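Cytosol aminopeptidase (Staphylococcus aureus subsp. aureus, PDB 3KZW) probably cleaves amino acids, leucine in particular, from the N-terminus of peptides as a manganese-dependent leucyl aminopeptidase. Local coordinates at residues G246-G254 against E367-Y378; E357-A366 against S447-H455. All blocks are in the same frame, centred on the assembly; numbering follows the deposited sequence.

Contact 1 of 2, residues G246-G254 against E367-Y378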
loop_
_atom_site.group_PDB
_atom_site.type_symbol
_atom_site.label_atom_id
_atom_site.label_comp_id
_atom_site.label_asym_id
_atom_site.label_seq_id
_atom_site.Cartn_x
_atom_site.Cartn_y
_atom_site.Cartn_z
ATOM N N GLY A 246 26.584 16.993 -27.569
ATOM C CA GLY A 246 26.417 15.595 -27.176
ATOM C C GLY A 246 26.162 15.327 -25.706
ATOM O O GLY A 246 26.492 14.248 -25.212
ATOM N N PHE A 247 25.569 16.297 -25.008
ATOM C CA PHE A 247 25.166 16.124 -23.610
ATOM C C PHE A 247 23.860 15.331 -23.534
ATOM O O PHE A 247 22.834 15.840 -23.080
ATOM C CB PHE A 247 25.010 17.482 -22.919
ATOM C CG PHE A 247 26.312 18.142 -22.566
ATOM C CD1 PHE A 247 27.010 18.898 -23.506
ATOM C CD2 PHE A 247 26.835 18.020 -21.284
ATOM C CE1 PHE A 247 28.214 19.517 -23.177
ATOM C CE2 PHE A 247 28.035 18.632 -20.942
ATOM C CZ PHE A 247 28.728 19.383 -21.892
ATOM N N GLY A 248 23.922 14.077 -23.974
ATOM C CA GLY A 248 22.741 13.231 -24.152
ATOM C C GLY A 248 21.910 12.956 -22.915
ATOM O O GLY A 248 20.679 12.955 -22.985
ATOM N N LEU A 249 22.577 12.723 -21.785
ATOM C CA LEU A 249 21.890 12.412 -20.535
ATOM C C LEU A 249 21.194 13.634 -19.942
ATOM O O LEU A 249 20.058 13.536 -19.478
ATOM C CB LEU A 249 22.852 11.791 -19.518
ATOM C CG LEU A 249 23.548 10.473 -19.880
ATOM C CD1 LEU A 249 24.392 9.992 -18.717
ATOM C CD2 LEU A 249 22.559 9.393 -20.296
ATOM N N LEU A 250 21.874 14.780 -19.970
ATOM C CA LEU A 250 21.292 16.043 -19.511
ATOM C C LEU A 250 20.100 16.446 -20.379
ATOM O O LEU A 250 19.107 16.973 -19.873
ATOM C CB LEU A 250 22.354 17.152 -19.481
ATOM C CG LEU A 250 21.968 18.581 -19.072
ATOM C CD1 LEU A 250 21.274 18.637 -17.712
ATOM C CD2 LEU A 250 23.192 19.477 -19.081
ATOM N N GLN A 251 20.211 16.191 -21.684
ATOM C CA GLN A 251 19.118 16.414 -22.633
ATOM C C GLN A 251 17.918 15.534 -22.290
ATOM O O GLN A 251 16.788 16.018 -22.221
ATOM C CB GLN A 251 19.585 16.133 -24.064
ATOM C CG GLN A 251 18.475 16.190 -25.107
ATOM C CD GLN A 251 18.858 15.535 -26.420
ATOM O OE1 GLN A 251 19.755 14.695 -26.476
ATOM N NE2 GLN A 251 18.170 15.915 -27.487
ATOM N N ALA A 252 18.185 14.250 -22.065
ATOM C CA ALA A 252 17.155 13.261 -21.750
ATOM C C ALA A 252 16.334 13.620 -20.511
ATOM O O ALA A 252 15.114 13.481 -20.515
ATOM C CB ALA A 252 17.786 11.886 -21.586
ATOM N N VAL A 253 17.015 14.084 -19.465
ATOM C CA VAL A 253 16.376 14.423 -18.198
ATOM C C VAL A 253 15.506 15.675 -18.313
ATOM O O VAL A 253 14.401 15.719 -17.769
ATOM C CB VAL A 253 17.425 14.586 -17.069
ATOM C CG1 VAL A 253 16.785 15.100 -15.783
ATOM C CG2 VAL A 253 18.129 13.263 -16.803
ATOM N N GLY A 254 15.995 16.677 -19.039
ATOM C CA GLY A 254 15.355 17.990 -19.065
ATOM C C GLY A 254 14.399 18.290 -20.201
ATOM O O GLY A 254 13.752 19.341 -20.192
ATOM N N GLU A 367 17.274 10.517 -11.761
ATOM C CA GLU A 367 17.678 11.523 -12.745
ATOM C C GLU A 367 18.998 12.211 -12.380
ATOM O O GLU A 367 19.729 12.673 -13.261
ATOM C CB GLU A 367 16.557 12.557 -12.955
ATOM C CG GLU A 367 16.493 13.718 -11.943
ATOM C CD GLU A 367 16.118 13.297 -10.519
ATOM O OE1 GLU A 367 15.345 12.331 -10.336
ATOM O OE2 GLU A 367 16.588 13.961 -9.568
ATOM N N GLY A 368 19.293 12.265 -11.083
ATOM C CA GLY A 368 20.461 12.976 -10.576
ATOM C C GLY A 368 21.768 12.409 -11.084
ATOM O O GLY A 368 22.624 13.148 -11.567
ATOM N N ARG A 369 21.916 11.091 -10.981
ATOM C CA ARG A 369 23.124 10.405 -11.437
ATOM C C ARG A 369 23.357 10.570 -12.942
ATOM O O ARG A 369 24.496 10.522 -13.409
ATOM C CB ARG A 369 23.088 8.921 -11.046
ATOM C CG ARG A 369 21.960 8.113 -11.681
ATOM C CD ARG A 369 21.709 6.818 -10.930
ATOM N NE ARG A 369 20.952 7.033 -9.697
ATOM C CZ ARG A 369 20.534 6.065 -8.885
ATOM N NH1 ARG A 369 20.794 4.793 -9.159
ATOM N NH2 ARG A 369 19.853 6.370 -7.790
ATOM N N LEU A 370 22.273 10.774 -13.690
ATOM C CA LEU A 370 22.351 10.967 -15.136
ATOM C C LEU A 370 22.957 12.320 -15.498
ATOM O O LEU A 370 23.875 12.386 -16.316
ATOM C CB LEU A 370 20.974 10.805 -15.788
ATOM C CG LEU A 370 20.321 9.418 -15.746
ATOM C CD1 LEU A 370 18.867 9.507 -16.173
ATOM C CD2 LEU A 370 21.073 8.402 -16.605
ATOM N N VAL A 371 22.454 13.390 -14.884
ATOM C CA VAL A 371 22.969 14.732 -15.160
ATOM C C VAL A 371 24.381 14.932 -14.605
ATOM O O VAL A 371 25.181 15.664 -15.191
ATOM C CB VAL A 371 22.012 15.866 -14.687
ATOM C CG1 VAL A 371 20.648 15.730 -15.354
ATOM C CG2 VAL A 371 21.876 15.907 -13.167
ATOM N N LEU A 372 24.682 14.271 -13.487
ATOM C CA LEU A 372 26.014 14.314 -12.892
ATOM C C LEU A 372 27.028 13.618 -13.785
ATOM O O LEU A 372 28.161 14.077 -13.916
ATOM C CB LEU A 372 26.018 13.674 -11.501
ATOM C CG LEU A 372 25.412 14.460 -10.333
ATOM C CD1 LEU A 372 25.155 13.532 -9.159
ATOM C CD2 LEU A 372 26.298 15.632 -9.914
ATOM N N ALA A 373 26.609 12.515 -14.402
ATOM C CA ALA A 373 27.465 11.743 -15.301
ATOM C C ALA A 373 28.019 12.597 -16.444
ATOM O O ALA A 373 29.219 12.562 -16.723
ATOM C CB ALA A 373 26.708 10.547 -15.846
ATOM N N ASP A 374 27.138 13.361 -17.094
ATOM C CA ASP A 374 27.535 14.259 -18.176
ATOM C C ASP A 374 28.404 15.402 -17.661
ATOM O O ASP A 374 29.366 15.804 -18.318
ATOM C CB ASP A 374 26.304 14.812 -18.907
ATOM C CG ASP A 374 25.815 13.896 -20.030
ATOM O OD1 ASP A 374 26.442 12.846 -20.292
ATOM O OD2 ASP A 374 24.796 14.237 -20.665
ATOM N N ALA A 375 28.068 15.907 -16.477
ATOM C CA ALA A 375 28.800 17.013 -15.869
ATOM C C ALA A 375 30.196 16.594 -15.401
ATOM O O ALA A 375 31.161 17.344 -15.571
ATOM C CB ALA A 375 27.998 17.609 -14.722
ATOM N N VAL A 376 30.298 15.399 -14.819
ATOM C CA VAL A 376 31.575 14.866 -14.339
ATOM C C VAL A 376 32.533 14.621 -15.505
ATOM O O VAL A 376 33.710 14.988 -15.435
ATOM C CB VAL A 376 31.393 13.582 -13.474
ATOM C CG1 VAL A 376 32.706 12.830 -13.314
ATOM C CG2 VAL A 376 30.829 13.936 -12.107
ATOM N N PHE A 377 32.021 14.018 -16.577
ATOM C CA PHE A 377 32.824 13.765 -17.773
ATOM C C PHE A 377 33.325 15.070 -18.388
ATOM O O PHE A 377 34.477 15.158 -18.817
ATOM C CB PHE A 377 32.047 12.942 -18.807
ATOM C CG PHE A 377 32.893 12.451 -19.946
ATOM C CD1 PHE A 377 33.680 11.310 -19.807
ATOM C CD2 PHE A 377 32.917 13.135 -21.157
ATOM C CE1 PHE A 377 34.478 10.854 -20.859
ATOM C CE2 PHE A 377 33.714 12.687 -22.217
ATOM C CZ PHE A 377 34.493 11.544 -22.066
ATOM N N TYR A 378 32.455 16.078 -18.420
ATOM C CA TYR A 378 32.821 17.405 -18.907
ATOM C C TYR A 378 33.860 18.074 -18.007
ATOM O O TYR A 378 34.783 18.720 -18.497
ATOM C CB TYR A 378 31.579 18.291 -19.047
ATOM C CG TYR A 378 31.876 19.715 -19.466
ATOM C CD1 TYR A 378 32.229 20.016 -20.784
ATOM C CD2 TYR A 378 31.801 20.761 -18.549
ATOM C CE1 TYR A 378 32.504 21.323 -21.174
ATOM C CE2 TYR A 378 32.073 22.072 -18.928
ATOM C CZ TYR A 378 32.423 22.344 -20.241
ATOM O OH TYR A 378 32.691 23.636 -20.621
#
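Asp-374 turns its carboxylate into the first turn of helix 248-254 with chi1 at -87° and chi2 close to zero, while Leu-249, whose chi1 of -61° swings CG away from its own carbonyl, lays CD1 on helix 368-380, 3.7 Å from CB of Ala-373. OD2 of Asp-374 takes the N-H of Leu-250 at 3.1 Å, from above the carboxylate plane, and a weak bond from Leu-249 N, at 2.9 Å. OD1 is spoken for by the backbone N of Leu-354. A negative group at this N-terminal end would probably interact favourably with the helix dipole. Here two helices of the catalytic domain pack almost antiparallel, their axes 7.8 Å apart and 150° between their directions. The rest of the interface is largely apolar. CG1 of Val-371 is shared by Leu-250 CD1 and by the Val-253 side chain, whose CG2 also meets Leu-370 CD1. Glu-367 meets Val-253 through its aliphatic part alone, CB lying 3.8 Å from Val-253 CG1. Beyond the carboxylate, the ring edge of Phe-247 reaches Tyr-378, with Phe-247 CZ 3.7 Å from Tyr-378 CD1, the two rings set obliquely; the Tyr-378 hydroxyl is hydrogen-bonded to that of Tyr-382.

Contact 2 of 2, residues E357-A366 against S447-H455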
loop_
_atom_site.group_PDB
_atom_site.type_symbol
_atom_site.label_atom_id
_atom_site.label_comp_id
_atom_site.label_asym_id
_atom_site.label_seq_id
_atom_site.Cartn_x
_atom_site.Cartn_y
_atom_site.Cartn_z
ATOM N N GLU A 357 29.197 6.443 -24.168
ATOM C CA GLU A 357 28.600 5.205 -23.674
ATOM C C GLU A 357 27.078 5.273 -23.724
ATOM O O GLU A 357 26.489 6.347 -23.564
ATOM C CB GLU A 357 29.057 4.930 -22.240
ATOM C CG GLU A 357 30.532 4.595 -22.108
ATOM C CD GLU A 357 31.005 4.591 -20.667
ATOM O OE1 GLU A 357 30.981 5.670 -20.029
ATOM O OE2 GLU A 357 31.409 3.510 -20.179
ATOM N N THR A 358 26.447 4.123 -23.944
ATOM C CA THR A 358 24.989 4.029 -23.952
ATOM C C THR A 358 24.446 3.696 -22.566
ATOM O O THR A 358 24.994 2.846 -21.861
ATOM C CB THR A 358 24.480 2.981 -24.962
ATOM O OG1 THR A 358 25.135 1.730 -24.724
ATOM C CG2 THR A 358 24.749 3.433 -26.391
ATOM N N VAL A 359 23.366 4.378 -22.187
ATOM C CA VAL A 359 22.751 4.215 -20.870
ATOM C C VAL A 359 21.274 3.861 -21.015
ATOM O O VAL A 359 20.515 4.595 -21.647
ATOM C CB VAL A 359 22.893 5.503 -20.005
ATOM C CG1 VAL A 359 22.242 5.316 -18.636
ATOM C CG2 VAL A 359 24.359 5.893 -19.847
ATOM N N GLU A 360 20.878 2.729 -20.438
ATOM C CA GLU A 360 19.470 2.357 -20.357
ATOM C C GLU A 360 18.868 2.955 -19.092
ATOM O O GLU A 360 19.382 2.744 -17.991
ATOM C CB GLU A 360 19.303 0.835 -20.359
ATOM C CG GLU A 360 17.847 0.364 -20.338
ATOM C CD GLU A 360 17.699 -1.146 -20.176
ATOM O OE1 GLU A 360 18.533 -1.772 -19.485
ATOM O OE2 GLU A 360 16.736 -1.711 -20.741
ATOM N N VAL A 361 17.787 3.712 -19.257
ATOM C CA VAL A 361 17.094 4.318 -18.129
ATOM C C VAL A 361 15.951 3.407 -17.700
ATOM O O VAL A 361 15.009 3.189 -18.458
ATOM C CB VAL A 361 16.564 5.734 -18.472
ATOM C CG1 VAL A 361 15.738 6.301 -17.325
ATOM C CG2 VAL A 361 17.720 6.672 -18.803
ATOM N N MET A 362 16.046 2.868 -16.486
ATOM C CA MET A 362 15.004 1.992 -15.947
ATOM C C MET A 362 14.145 2.673 -14.879
ATOM O O MET A 362 13.083 2.166 -14.510
ATOM C CB MET A 362 15.615 0.700 -15.400
ATOM C CG MET A 362 16.180 -0.224 -16.474
ATOM S SD MET A 362 14.999 -0.684 -17.771
ATOM C CE MET A 362 13.963 -1.866 -16.902
ATOM N N ASN A 363 14.615 3.821 -14.395
ATOM C CA ASN A 363 13.917 4.606 -13.385
ATOM C C ASN A 363 14.198 6.087 -13.626
ATOM O O ASN A 363 15.335 6.543 -13.482
ATOM C CB ASN A 363 14.374 4.172 -11.986
ATOM C CG ASN A 363 13.636 4.888 -10.856
ATOM O OD1 ASN A 363 12.789 5.753 -11.077
ATOM N ND2 ASN A 363 13.968 4.518 -9.626
ATOM N N THR A 364 13.160 6.829 -14.004
ATOM C CA THR A 364 13.306 8.252 -14.325
ATOM C C THR A 364 13.476 9.128 -13.080
ATOM O O THR A 364 13.841 10.300 -13.185
ATOM C CB THR A 364 12.130 8.784 -15.184
ATOM O OG1 THR A 364 10.897 8.608 -14.478
ATOM C CG2 THR A 364 12.061 8.056 -16.526
ATOM N N ASP A 365 13.217 8.555 -11.907
ATOM C CA ASP A 365 13.424 9.253 -10.642
ATOM C C ASP A 365 14.892 9.175 -10.204
ATOM O O ASP A 365 15.310 9.852 -9.261
ATOM C CB ASP A 365 12.490 8.701 -9.558
ATOM C CG ASP A 365 12.343 9.642 -8.365
ATOM O OD1 ASP A 365 12.806 10.805 -8.442
ATOM O OD2 ASP A 365 11.760 9.214 -7.345
ATOM N N ALA A 366 15.667 8.346 -10.898
ATOM C CA ALA A 366 17.115 8.321 -10.741
ATOM C C ALA A 366 17.752 9.273 -11.758
ATOM O O ALA A 366 18.650 8.891 -12.514
ATOM C CB ALA A 366 17.641 6.906 -10.908
ATOM N N SER A 447 22.928 -4.329 -17.901
ATOM C CA SER A 447 21.878 -4.012 -18.857
ATOM C C SER A 447 21.924 -5.016 -19.995
ATOM O O SER A 447 23.004 -5.387 -20.461
ATOM C CB SER A 447 22.055 -2.601 -19.409
ATOM O OG SER A 447 21.089 -2.330 -20.410
ATOM N N ASP A 448 20.749 -5.451 -20.443
ATOM C CA ASP A 448 20.653 -6.410 -21.539
ATOM C C ASP A 448 20.830 -5.748 -22.901
ATOM O O ASP A 448 20.987 -6.433 -23.912
ATOM C CB ASP A 448 19.314 -7.156 -21.487
ATOM C CG ASP A 448 19.202 -8.089 -20.285
ATOM O OD1 ASP A 448 20.221 -8.720 -19.908
ATOM O OD2 ASP A 448 18.088 -8.201 -19.721
ATOM N N ILE A 449 20.822 -4.417 -22.920
ATOM C CA ILE A 449 20.820 -3.665 -24.172
ATOM C C ILE A 449 21.944 -2.617 -24.276
ATOM O O ILE A 449 22.610 -2.521 -25.310
ATOM C CB ILE A 449 19.415 -3.049 -24.447
ATOM C CG1 ILE A 449 19.381 -2.317 -25.790
ATOM C CG2 ILE A 449 18.964 -2.150 -23.286
ATOM C CD1 ILE A 449 17.984 -2.034 -26.295
ATOM N N ALA A 450 22.163 -1.858 -23.205
ATOM C CA ALA A 450 23.124 -0.756 -23.223
ATOM C C ALA A 450 24.419 -1.086 -22.481
ATOM O O ALA A 450 24.537 -2.144 -21.865
ATOM C CB ALA A 450 22.484 0.511 -22.655
ATOM N N ASP A 451 25.388 -0.172 -22.556
ATOM C CA ASP A 451 26.645 -0.291 -21.814
ATOM C C ASP A 451 26.406 -0.183 -20.315
ATOM O O ASP A 451 27.023 -0.905 -19.530
ATOM C CB ASP A 451 27.640 0.793 -22.247
ATOM C CG ASP A 451 28.080 0.650 -23.694
ATOM O OD1 ASP A 451 28.353 -0.485 -24.134
ATOM O OD2 ASP A 451 28.172 1.678 -24.395
ATOM N N LEU A 452 25.512 0.727 -19.929
ATOM C CA LEU A 452 25.215 0.990 -18.521
ATOM C C LEU A 452 23.713 1.043 -18.241
ATOM O O LEU A 452 22.905 1.278 -19.143
ATOM C CB LEU A 452 25.876 2.298 -18.065
ATOM C CG LEU A 452 27.403 2.419 -18.131
ATOM C CD1 LEU A 452 27.823 3.875 -18.047
ATOM C CD2 LEU A 452 28.088 1.591 -17.052
ATOM N N VAL A 453 23.357 0.811 -16.980
ATOM C CA VAL A 453 21.982 0.943 -16.504
ATOM C C VAL A 453 21.973 1.900 -15.305
ATOM O O VAL A 453 22.934 1.930 -14.528
ATOM C CB VAL A 453 21.349 -0.446 -16.173
ATOM C CG1 VAL A 453 21.971 -1.073 -14.921
ATOM C CG2 VAL A 453 19.840 -0.339 -16.036
ATOM N N ASN A 454 20.911 2.691 -15.167
ATOM C CA ASN A 454 20.879 3.741 -14.146
ATOM C C ASN A 454 20.208 3.343 -12.828
ATOM O O ASN A 454 20.144 4.144 -11.892
ATOM C CB ASN A 454 20.266 5.039 -14.706
ATOM C CG ASN A 454 18.744 5.061 -14.633
ATOM O OD1 ASN A 454 18.073 4.067 -14.919
ATOM N ND2 ASN A 454 18.193 6.210 -14.256
ATOM N N HIS A 455 19.716 2.109 -12.751
ATOM C CA HIS A 455 18.963 1.670 -11.579
ATOM C C HIS A 455 19.056 0.167 -11.344
ATOM O O HIS A 455 19.051 -0.623 -12.290
ATOM C CB HIS A 455 17.495 2.088 -11.713
ATOM C CG HIS A 455 16.693 1.922 -10.458
ATOM N ND1 HIS A 455 15.686 0.988 -10.337
ATOM C CD2 HIS A 455 16.739 2.582 -9.274
ATOM C CE1 HIS A 455 15.149 1.077 -9.131
ATOM N NE2 HIS A 455 15.773 2.034 -8.466
#
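Glu-357 lays its carboxylate in van der Waals contact with CD1 of Leu-452; its OE1 is hydrogen-bonded to Ser-355 OG and OE2 to His-471 NE2. At Thr-358 a reciprocal pair ties the two segments: its N-H runs almost straight to Asp-451 OD2 (3.0 Å, 177°), and OG1, which chi1 of 53° aims at the facing backbone, accepts from Asp-451 N at 2.9 Å. Both side chains also bond the second subunit, OG1 to Tyr-165 O and OD2 to Ser-167 OG of that chain. A short parallel ladder follows, in which Thr-358 O, Glu-360 N and Glu-360 O pair with Leu-452 N, Leu-452 O and Asn-454 N in turn. Val-359 and Leu-452 share one face of it, Glu-360 and Val-453 the other. Extended from its backbone, Glu-360 receives Ser-447 OG on OE1 (2.8 Å), from above the carboxylate plane, and sets OE2 against CG2 of Ile-449. The same hydroxyl accepts from Ile-449 N and Ala-450 N, an ST turn and motif that fix the loop. Where the ladder stops, the amide of Asn-454 carries on: OD1 takes Met-362 N at 2.8 Å, and ND2 gives to Asn-363 O at 3.0 Å, close to its own amide plane. CB of Asn-363 lies over the His-455 ring in a CH-pi contact, 3.8 Å from the centroid. A second, more bent bond runs from Asn-454 ND2 to Ala-366 O (3.2 Å, 136°), above that carbonyl plane, bracing the type I turn in the family's NTDAEGRL signature. Strand 350-352 pairs along the other edge of 358-360, and helices 461-470 and 368-380 pack against this three-stranded sheet.

How the contacts relate
Contacts 1 and 2 both lie in the catalytic domain, their centres about 12 Å apart, and the chain runs straight from segment 357-366 of contact 2 into 367-378 of contact 1. Contact 1 is a core helix pair, apolar apart from one carboxylate set on backbone N-H groups, and no other subunit touches it. Contact 2, also largely buried, is a small sheet held mainly by backbone and side-chain hydrogen bonds, and one flank of it faces the second subunit. Leu-370 helps join the two, its CD2 packing 3.9 Å from Val-359 CG1, while Arg-369 NH1 makes a weak hydrogen bond to Asn-454 O. Leu-249 CD2 also touches Val-359 CB.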